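Local coordinates for protein phosphoribosylaminoimidazole-succinocarboxamide synthase (Saccharomyces cerevisiae, PDB 2CNQ) that catalyses the ATP-dependent joining of CAIR and L-aspartate into SAICAR, a step of de novo purine biosynthesis, at residues Ile115-Ile120 with Ala180-Glu185; Pro157-Ser162 with Ile174-Ala179; Thr6-Ile11 with Lys99-Asp104. All coordinates share one frame; numbering follows the deposited sequence. Where two conformers were deposited one is given.

Contact 1: Ile115-Ile120 with Ala180-Glu185; sequences IPLEVI and AELVGE. Unlike the reference sequence in segment 180-185: E185 (reference Gly). With AMZ (aminoimidazole 4-carboxamide ribonucleotide), chain C.
V183 of helix 176-183 pushes one methyl, CG1, against three consecutive residues, I115, P116 and L117. CG1 lies anti to the carbonyl carbon of the valine and is the branch that meets all three. The proline ring and the valine slide past each other in opposite directions, with P116 CG and CD each 3.7 Å from V183 CG1. I115 crosses the valine at about a right angle, its CG2 methyl reaching V183 CG1 at 3.8 Å. L117 instead points at V183 tip to tip, L117 CD1 lying 3.9 Å from V183 CG1. Its other methyl turns to the preceding residue of the helix, where L117 CD2 meets L182 CD1 at 4.1 Å.

No hydrogen bond joins the segments, so the interface is wholly apolar: I115 and L117 are buried, whereas P116 and L182 form its exposed margin. P116 is the centre of an inverse gamma turn, closed by L117 N donating to I115 O at 2.7 Å. On the helix side, G184 follows V183 with phi 102° and psi 144°, where a CB would collide with the carbonyl O of V183, which calls for glycine; it stands at the N-cap position of helix 185-209. That second helix carries V191, which touches I115 and V119.

Further along 115-120 the chain enters the nucleotide site. E118 OE1 approaches the carboxamide nitrogen N2 of AMZ at 3.4 Å, and I120 CD1 lies 3.7 Å from C5 of the imidazole. Strand 113-122 of the mixed sheet thus contributes to the AMZ pocket while its earlier residues pack on helix 176-183, a helix-on-sheet packing next to the AMZ pocket of SAICAR synthetase.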
loop_
_atom_site.group_PDB
_atom_site.type_symbol
_atom_site.label_atom_id
_atom_site.label_comp_id
_atom_site.label_asym_id
_atom_site.label_seq_id
_atom_site.Cartn_x
_atom_site.Cartn_y
_atom_site.Cartn_z
ATOM N N ILE A 115 2.687 -4.527 13.754
ATOM C CA ILE A 115 2.980 -3.337 14.505
ATOM C C ILE A 115 1.875 -2.389 14.181
ATOM O O ILE A 115 1.564 -2.165 13.020
ATOM C CB ILE A 115 4.320 -2.776 14.077
ATOM C CG1 ILE A 115 5.409 -3.798 14.374
ATOM C CG2 ILE A 115 4.588 -1.476 14.779
ATOM C CD1 ILE A 115 6.773 -3.354 13.950
ATOM N N PRO A 116 1.206 -1.852 15.178
ATOM C CA PRO A 116 -0.047 -1.177 14.962
ATOM C C PRO A 116 0.113 0.257 14.506
ATOM O O PRO A 116 -0.332 1.200 15.145
ATOM C CB PRO A 116 -0.700 -1.245 16.322
ATOM C CG PRO A 116 0.460 -1.158 17.233
ATOM C CD PRO A 116 1.443 -2.055 16.611
ATOM N N LEU A 117 0.773 0.422 13.394
ATOM C CA LEU A 117 1.012 1.714 12.805
ATOM C C LEU A 117 0.871 1.603 11.338
ATOM O O LEU A 117 1.222 0.598 10.756
ATOM C CB LEU A 117 2.436 2.173 13.051
ATOM C CG LEU A 117 2.845 2.357 14.488
ATOM C CD1 LEU A 117 4.329 2.554 14.571
ATOM C CD2 LEU A 117 2.112 3.526 15.093
ATOM N N GLU A 118 0.404 2.653 10.725
ATOM C CA GLU A 118 0.622 2.852 9.316
ATOM C C GLU A 118 1.981 3.483 9.223
ATOM O O GLU A 118 2.213 4.574 9.709
ATOM C CB GLU A 118 -0.391 3.766 8.713
ATOM C CG GLU A 118 -1.796 3.392 8.940
ATOM C CD GLU A 118 -2.215 2.089 8.331
ATOM O OE1 GLU A 118 -3.426 1.810 8.447
ATOM O OE2 GLU A 118 -1.442 1.330 7.756
ATOM N N VAL A 119 2.908 2.756 8.655
ATOM C CA VAL A 119 4.297 3.168 8.636
ATOM C C VAL A 119 4.509 3.971 7.391
ATOM O O VAL A 119 4.954 3.479 6.378
ATOM C CB VAL A 119 5.193 1.963 8.744
ATOM C CG1 VAL A 119 6.638 2.363 8.693
ATOM C CG2 VAL A 119 4.894 1.202 10.023
ATOM N N ILE A 120 4.122 5.222 7.472
ATOM C CA ILE A 120 4.193 6.113 6.355
ATOM C C ILE A 120 5.539 6.753 6.328
ATOM O O ILE A 120 6.052 7.208 7.334
ATOM C CB ILE A 120 3.112 7.147 6.438
ATOM C CG1 ILE A 120 1.761 6.484 6.354
ATOM C CG2 ILE A 120 3.266 8.211 5.393
ATOM C CD1 ILE A 120 0.658 7.340 6.876
ATOM N N ALA A 180 5.887 5.789 19.405
ATOM C CA ALA A 180 6.697 5.093 20.378
ATOM C C ALA A 180 5.905 4.819 21.626
ATOM O O ALA A 180 6.140 3.828 22.279
ATOM C CB ALA A 180 7.909 5.892 20.691
ATOM N N GLU A 181 4.952 5.651 21.975
ATOM C CA GLU A 181 4.055 5.318 23.043
ATOM C C GLU A 181 3.292 4.065 22.748
ATOM O O GLU A 181 3.061 3.255 23.626
ATOM C CB GLU A 181 3.088 6.442 23.296
ATOM C CG GLU A 181 3.724 7.666 23.811
ATOM C CD GLU A 181 4.438 7.451 25.098
ATOM O OE1 GLU A 181 3.827 6.855 26.012
ATOM O OE2 GLU A 181 5.604 7.869 25.231
ATOM N N LEU A 182 2.874 3.897 21.513
ATOM C CA LEU A 182 2.115 2.752 21.147
ATOM C C LEU A 182 2.920 1.511 21.026
ATOM O O LEU A 182 2.468 0.452 21.422
ATOM C CB LEU A 182 1.414 3.005 19.835
ATOM C CG LEU A 182 0.414 4.115 19.842
ATOM C CD1 LEU A 182 -0.160 4.270 18.460
ATOM C CD2 LEU A 182 -0.675 3.889 20.839
ATOM N N VAL A 183 4.104 1.600 20.465
ATOM C CA VAL A 183 4.822 0.409 20.086
ATOM C C VAL A 183 6.127 0.199 20.783
ATOM O O VAL A 183 6.741 -0.818 20.568
ATOM C CB VAL A 183 5.004 0.291 18.586
ATOM C CG1 VAL A 183 3.686 0.554 17.899
ATOM C CG2 VAL A 183 6.077 1.212 18.084
ATOM N N GLY A 184 6.534 1.158 21.594
ATOM C CA GLY A 184 7.773 1.081 22.288
ATOM C C GLY A 184 8.819 1.930 21.648
ATOM O O GLY A 184 8.847 2.076 20.437
ATOM N N GLU A 185 9.676 2.520 22.451
ATOM C CA GLU A 185 10.650 3.441 21.922
ATOM C C GLU A 185 11.648 2.766 21.024
ATOM O O GLU A 185 12.002 3.309 19.996
ATOM C CB GLU A 185 11.375 4.159 23.036
ATOM C CG GLU A 185 12.242 3.314 23.935
ATOM C CD GLU A 185 12.970 4.129 24.958
ATOM O OE1 GLU A 185 12.973 5.367 24.876
ATOM O OE2 GLU A 185 13.563 3.513 25.831
HETATM O O5 AMZ C . -4.070 2.483 3.519
HETATM C C6 AMZ C . -3.838 3.320 4.364
HETATM N N2 AMZ C . -4.374 3.305 5.580
HETATM C C3A AMZ C . -2.914 4.405 4.096
HETATM C C7A AMZ C . -2.282 4.638 2.913
HETATM N N3 AMZ C . -2.246 3.953 1.754
HETATM N N1 AMZ C . -2.580 5.362 4.979
HETATM C C5 AMZ C . -1.744 6.167 4.363
HETATM N N AMZ C . -1.565 5.746 3.091
HETATM C C1 AMZ C . -0.664 6.336 2.132
HETATM C C2 AMZ C . -1.317 7.294 1.181
HETATM C C3 AMZ C . -0.182 8.206 0.817
HETATM O O2 AMZ C . 0.576 7.531 -0.163
HETATM O O1 AMZ C . -1.873 6.587 0.092
HETATM O O AMZ C . 0.232 7.117 2.870
HETATM C C AMZ C . 0.589 8.272 2.125
HETATM C C4 AMZ C . 0.326 9.503 2.929
HETATM O O3 AMZ C . -1.073 9.736 2.951
HETATM P P AMZ C . -1.602 11.096 3.597
HETATM O OP1 AMZ C . -1.396 11.000 5.072
HETATM O O4 AMZ C . -3.065 11.116 3.224
HETATM O OP2 AMZ C . -0.840 12.247 3.025
#

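Contact 2: Pro157-Ser162 with Ile174-Ala179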
loop_
_atom_site.group_PDB
_atom_site.type_symbol
_atom_site.label_atom_id
_atom_site.label_comp_id
_atom_site.label_asym_id
_atom_site.label_seq_id
_atom_site.Cartn_x
_atom_site.Cartn_y
_atom_site.Cartn_z
ATOM N N PRO A 157 13.839 11.789 3.779
ATOM C CA PRO A 157 12.500 11.243 3.975
ATOM C C PRO A 157 12.203 11.083 5.421
ATOM O O PRO A 157 13.104 10.839 6.206
ATOM C CB PRO A 157 12.590 9.890 3.285
ATOM C CG PRO A 157 13.704 10.044 2.330
ATOM C CD PRO A 157 14.709 10.877 3.050
ATOM N N ILE A 158 10.938 11.206 5.757
ATOM C CA ILE A 158 10.548 11.188 7.121
ATOM C C ILE A 158 9.499 10.159 7.384
ATOM O O ILE A 158 8.540 9.984 6.649
ATOM C CB ILE A 158 10.119 12.542 7.592
ATOM C CG1 ILE A 158 9.044 13.179 6.762
ATOM C CG2 ILE A 158 11.367 13.444 7.671
ATOM C CD1 ILE A 158 8.484 14.406 7.371
ATOM N N PHE A 159 9.700 9.453 8.483
ATOM C CA PHE A 159 8.716 8.577 9.050
ATOM C C PHE A 159 7.656 9.398 9.727
ATOM O O PHE A 159 7.931 10.175 10.613
ATOM C CB PHE A 159 9.419 7.696 10.047
ATOM C CG PHE A 159 8.503 6.934 10.944
ATOM C CD1 PHE A 159 8.576 7.124 12.303
ATOM C CD2 PHE A 159 7.632 5.989 10.464
ATOM C CE1 PHE A 159 7.823 6.359 13.155
ATOM C CE2 PHE A 159 6.848 5.264 11.316
ATOM C CZ PHE A 159 6.962 5.444 12.666
ATOM N N THR A 160 6.425 9.207 9.287
ATOM C CA THR A 160 5.313 9.968 9.770
ATOM C C THR A 160 4.186 9.004 10.023
ATOM O O THR A 160 3.363 8.748 9.171
ATOM C CB THR A 160 4.927 11.071 8.825
ATOM O OG1 THR A 160 4.456 10.522 7.602
ATOM C CG2 THR A 160 6.069 11.975 8.527
ATOM N N PRO A 161 4.157 8.392 11.175
ATOM C CA PRO A 161 3.203 7.320 11.402
ATOM C C PRO A 161 1.813 7.803 11.522
ATOM O O PRO A 161 1.559 8.907 11.933
ATOM C CB PRO A 161 3.676 6.702 12.700
ATOM C CG PRO A 161 4.386 7.823 13.386
ATOM C CD PRO A 161 5.048 8.610 12.301
ATOM N N SER A 162 0.896 6.906 11.231
ATOM C CA SER A 162 -0.462 7.100 11.603
ATOM C C SER A 162 -0.927 5.899 12.362
ATOM O O SER A 162 -0.372 4.826 12.278
ATOM C CB SER A 162 -1.298 7.389 10.385
ATOM O OG SER A 162 -1.748 6.215 9.832
ATOM N N ILE A 174 0.080 10.679 13.731
ATOM C CA ILE A 174 0.656 10.832 15.025
ATOM C C ILE A 174 2.125 11.092 14.868
ATOM O O ILE A 174 2.748 10.778 13.872
ATOM C CB ILE A 174 0.404 9.604 15.895
ATOM C CG1 ILE A 174 0.859 8.321 15.252
ATOM C CG2 ILE A 174 -1.035 9.554 16.313
ATOM C CD1 ILE A 174 0.907 7.174 16.156
ATOM N N SER A 175 2.701 11.649 15.899
ATOM C CA SER A 175 4.116 11.860 15.902
ATOM C C SER A 175 4.828 10.567 16.084
ATOM O O SER A 175 4.304 9.619 16.634
ATOM C CB SER A 175 4.461 12.788 17.053
ATOM O OG SER A 175 4.202 12.119 18.253
ATOM N N PRO A 176 6.096 10.552 15.726
ATOM C CA PRO A 176 6.914 9.430 16.103
ATOM C C PRO A 176 6.923 9.184 17.580
ATOM O O PRO A 176 6.928 8.054 18.005
ATOM C CB PRO A 176 8.266 9.800 15.548
ATOM C CG PRO A 176 7.948 10.659 14.363
ATOM C CD PRO A 176 6.789 11.464 14.824
ATOM N N ALA A 177 6.867 10.241 18.367
ATOM C CA ALA A 177 6.839 10.043 19.794
ATOM C C ALA A 177 5.608 9.308 20.216
ATOM O O ALA A 177 5.654 8.418 21.037
ATOM C CB ALA A 177 6.948 11.365 20.487
ATOM N N GLN A 178 4.470 9.663 19.653
ATOM C CA GLN A 178 3.260 8.941 19.979
ATOM C C GLN A 178 3.308 7.537 19.463
ATOM O O GLN A 178 2.847 6.630 20.116
ATOM C CB GLN A 178 2.071 9.701 19.476
ATOM C CG GLN A 178 0.758 9.007 19.708
ATOM C CD GLN A 178 0.456 8.762 21.140
ATOM O OE1 GLN A 178 0.645 9.633 21.981
ATOM N NE2 GLN A 178 -0.124 7.614 21.417
ATOM N N ALA A 179 3.898 7.331 18.305
ATOM C CA ALA A 179 4.061 5.989 17.838
ATOM C C ALA A 179 4.863 5.179 18.818
ATOM O O ALA A 179 4.555 4.036 19.067
ATOM C CB ALA A 179 4.712 5.980 16.504
#
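P161 wedges its ring between F159 and the start of helix 176-183, and the dense part of the contact gathers round it. P161 CG rests 3.6 Å from the methyl A179 CB, while P161 CD sits over the centre of the F159 ring, 3.6 Å above its plane. P176 slides past that phenylalanine in the opposite direction, P176 CG lying 4.1 Å from F159 CD1. Beside this apolar cluster, I174 N donates to P161 O at 2.9 Å in a nearly straight bond of 173°. The chi1 of I174, 54°, sets CG1 between its own backbone N and carbonyl carbon, from where I174 CG1 comes within 3.4 Å of P161 O. The carbonyl oxygens of P161 and I174 also lie close; H140 ND1 is hydrogen-bonded to I174 O and weakly to P161 O, which probably eases their repulsion.

The outer side is looser. A177 is exposed and faces away, and the Q178 amide extends away from 157-162. Here the helix start is capped: S175, at the N-cap, accepts a hydrogen bond from Q178 N on its OG at 2.8 Å.

Inward, F159 touches A192 of helix 185-209, and A179 bridges S188 of that helix and L117 of strand 113-122. The contact therefore ties outermost strand 153-159 and its exit to the helical layer beside the sheet.

Contact 3: Thr6-Ile11 with Lys99-Asp104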
loop_
_atom_site.group_PDB
_atom_site.type_symbol
_atom_site.label_atom_id
_atom_site.label_comp_id
_atom_site.label_asym_id
_atom_site.label_seq_id
_atom_site.Cartn_x
_atom_site.Cartn_y
_atom_site.Cartn_z
ATOM N N THR A 6 -14.553 -12.227 -2.925
ATOM C CA THR A 6 -14.293 -13.624 -3.112
ATOM C C THR A 6 -15.349 -14.435 -2.416
ATOM O O THR A 6 -15.814 -14.095 -1.351
ATOM C CB THR A 6 -12.913 -14.020 -2.645
ATOM O OG1 THR A 6 -12.764 -13.798 -1.247
ATOM C CG2 THR A 6 -11.840 -13.315 -3.391
ATOM N N GLU A 7 -15.694 -15.538 -3.044
ATOM C CA GLU A 7 -16.721 -16.431 -2.567
ATOM C C GLU A 7 -16.121 -17.802 -2.598
ATOM O O GLU A 7 -16.076 -18.455 -3.620
ATOM C CB GLU A 7 -17.938 -16.366 -3.427
ATOM C CG GLU A 7 -18.615 -15.024 -3.363
ATOM C CD GLU A 7 -19.319 -14.759 -2.081
ATOM O OE1 GLU A 7 -19.891 -13.665 -1.965
ATOM O OE2 GLU A 7 -19.348 -15.603 -1.187
ATOM N N LEU A 8 -15.642 -18.220 -1.452
ATOM C CA LEU A 8 -14.936 -19.463 -1.349
ATOM C C LEU A 8 -15.739 -20.546 -0.693
ATOM O O LEU A 8 -15.231 -21.596 -0.401
ATOM C CB LEU A 8 -13.599 -19.308 -0.651
ATOM C CG LEU A 8 -12.637 -18.332 -1.317
ATOM C CD1 LEU A 8 -11.280 -18.467 -0.680
ATOM C CD2 LEU A 8 -12.538 -18.493 -2.795
ATOM N N ASP A 9 -17.023 -20.299 -0.484
ATOM C CA ASP A 9 -17.930 -21.349 -0.075
ATOM C C ASP A 9 -17.477 -22.071 1.160
ATOM O O ASP A 9 -17.698 -23.262 1.333
ATOM C CB ASP A 9 -18.178 -22.328 -1.206
ATOM C CG ASP A 9 -18.962 -21.689 -2.314
ATOM O OD1 ASP A 9 -19.866 -20.895 -2.009
ATOM O OD2 ASP A 9 -18.686 -21.943 -3.479
ATOM N N GLY A 10 -16.867 -21.331 2.051
ATOM C CA GLY A 10 -16.476 -21.870 3.309
ATOM C C GLY A 10 -15.315 -22.790 3.248
ATOM O O GLY A 10 -15.016 -23.431 4.226
ATOM N N ILE A 11 -14.612 -22.859 2.132
ATOM C CA ILE A 11 -13.529 -23.788 2.009
ATOM C C ILE A 11 -12.424 -23.463 2.979
ATOM O O ILE A 11 -11.789 -24.344 3.503
ATOM C CB ILE A 11 -13.068 -23.838 0.592
ATOM C CG1 ILE A 11 -14.152 -24.510 -0.245
ATOM C CG2 ILE A 11 -11.763 -24.572 0.455
ATOM C CD1 ILE A 11 -13.994 -24.244 -1.702
ATOM N N LYS A 99 -10.493 -20.747 -8.492
ATOM C CA LYS A 99 -9.215 -20.342 -8.988
ATOM C C LYS A 99 -9.301 -19.025 -9.709
ATOM O O LYS A 99 -8.424 -18.195 -9.604
ATOM C CB LYS A 99 -8.631 -21.417 -9.843
ATOM C CG LYS A 99 -7.217 -21.140 -10.167
ATOM C CD LYS A 99 -6.596 -22.243 -10.944
ATOM C CE LYS A 99 -5.129 -22.057 -11.016
ATOM N NZ LYS A 99 -4.633 -22.855 -12.149
ATOM N N THR A 100 -10.361 -18.814 -10.433
ATOM C CA THR A 100 -10.483 -17.567 -11.152
ATOM C C THR A 100 -10.608 -16.392 -10.210
ATOM O O THR A 100 -10.291 -15.289 -10.580
ATOM C CB THR A 100 -11.653 -17.591 -12.088
ATOM O OG1 THR A 100 -12.810 -17.857 -11.336
ATOM C CG2 THR A 100 -11.462 -18.566 -13.208
ATOM N N GLN A 101 -11.089 -16.624 -9.014
ATOM C CA GLN A 101 -11.209 -15.587 -8.045
ATOM C C GLN A 101 -9.938 -15.323 -7.286
ATOM O O GLN A 101 -9.877 -14.338 -6.528
ATOM C CB GLN A 101 -12.234 -15.968 -7.008
ATOM C CG GLN A 101 -13.580 -16.212 -7.550
ATOM C CD GLN A 101 -14.523 -16.453 -6.432
ATOM O OE1 GLN A 101 -14.789 -15.538 -5.666
ATOM N NE2 GLN A 101 -14.952 -17.680 -6.242
ATOM N N LEU A 102 -8.973 -16.210 -7.407
ATOM C CA LEU A 102 -7.803 -16.148 -6.593
ATOM C C LEU A 102 -6.548 -15.936 -7.365
ATOM O O LEU A 102 -5.601 -15.376 -6.858
ATOM C CB LEU A 102 -7.692 -17.436 -5.807
ATOM C CG LEU A 102 -8.826 -17.675 -4.822
ATOM C CD1 LEU A 102 -8.673 -19.034 -4.220
ATOM C CD2 LEU A 102 -8.844 -16.601 -3.764
ATOM N N GLU A 103 -6.477 -16.463 -8.569
ATOM C CA GLU A 103 -5.220 -16.492 -9.241
ATOM C C GLU A 103 -4.732 -15.091 -9.510
ATOM O O GLU A 103 -5.485 -14.207 -9.846
ATOM C CB GLU A 103 -5.319 -17.307 -10.508
ATOM C CG GLU A 103 -6.231 -16.707 -11.548
ATOM C CD GLU A 103 -6.564 -17.649 -12.655
ATOM O OE1 GLU A 103 -5.972 -18.732 -12.739
ATOM O OE2 GLU A 103 -7.453 -17.312 -13.447
ATOM N N ASP A 104 -3.434 -14.927 -9.343
ATOM C CA ASP A 104 -2.703 -13.709 -9.616
ATOM C C ASP A 104 -2.978 -12.584 -8.687
ATOM O O ASP A 104 -2.319 -11.565 -8.792
ATOM C CB ASP A 104 -2.890 -13.262 -11.055
ATOM C CG ASP A 104 -2.388 -14.270 -12.002
ATOM O OD1 ASP A 104 -3.126 -14.626 -12.920
ATOM O OD2 ASP A 104 -1.242 -14.699 -11.808
#
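T6 and E7 pass Q101 in an extended backbone conformation, the alpha carbons of T6 and Q101 being 6.1 Å apart; the chain then folds back in a type I' beta turn from L8 to I11. This N-terminal arm precedes strand 14-17 of the four-stranded antiparallel sheet and is docked on helix 96-102 by a bidentate pair of hydrogen bonds between the Q101 amide and the backbone of E7, resembling the pairing between beta strands. E7 N donates to Q101 OE1 at 2.8 Å, and Q101 NE2 donates to E7 O at 3.0 Å, so one residue's backbone N-H and C=O are both engaged. NE2 stands above the E7 carbonyl plane, 39° out of it. A chi2 of -175° sets CD anti to CA, in an extended chain whose amide reaches E7, and NE2 has a second acceptor in K97 O, which helps fix the rotation of the amide.

Beside the polar bridge, L8 and L102 reach toward each other tip to tip, L8 CD2 lying 4.2 Å from L102 CD1; both leucines also touch L32 of strand 30-35. The hydroxyl of T6 looks to the sheet, hydrogen-bonded to D22 and Y24, whereas its methyl faces the helix. There T6 CG2 lies 3.8 Å from Q101 O, a carbonyl oxygen buried by this contact with no hydrogen-bond partner.

Overall arrangement
Contacts 1 and 2 form one continuous region, their centres 8 Å apart, sharing helix 176-183 and neighbouring strands of the mixed sheet. Probable hydrogen bonds, E118 N to S162 O and T160 N to I120 O, each 2.8 Å, join them. In sequence, contact 2 nests within the loop contact 1 closes. Contact 1 supplies E118 and I120 to the AMZ pocket of D171 and D215, and contact 2 adjoins it, the S162 side chain lying about 5 Å from AMZ and an ADP. Contact 3 is remote, centred 33 Å from contact 1 and 37 Å from contact 2; its L102 side chain is about 9 Å from AMP and 10 Å from AMZ bound at a second site.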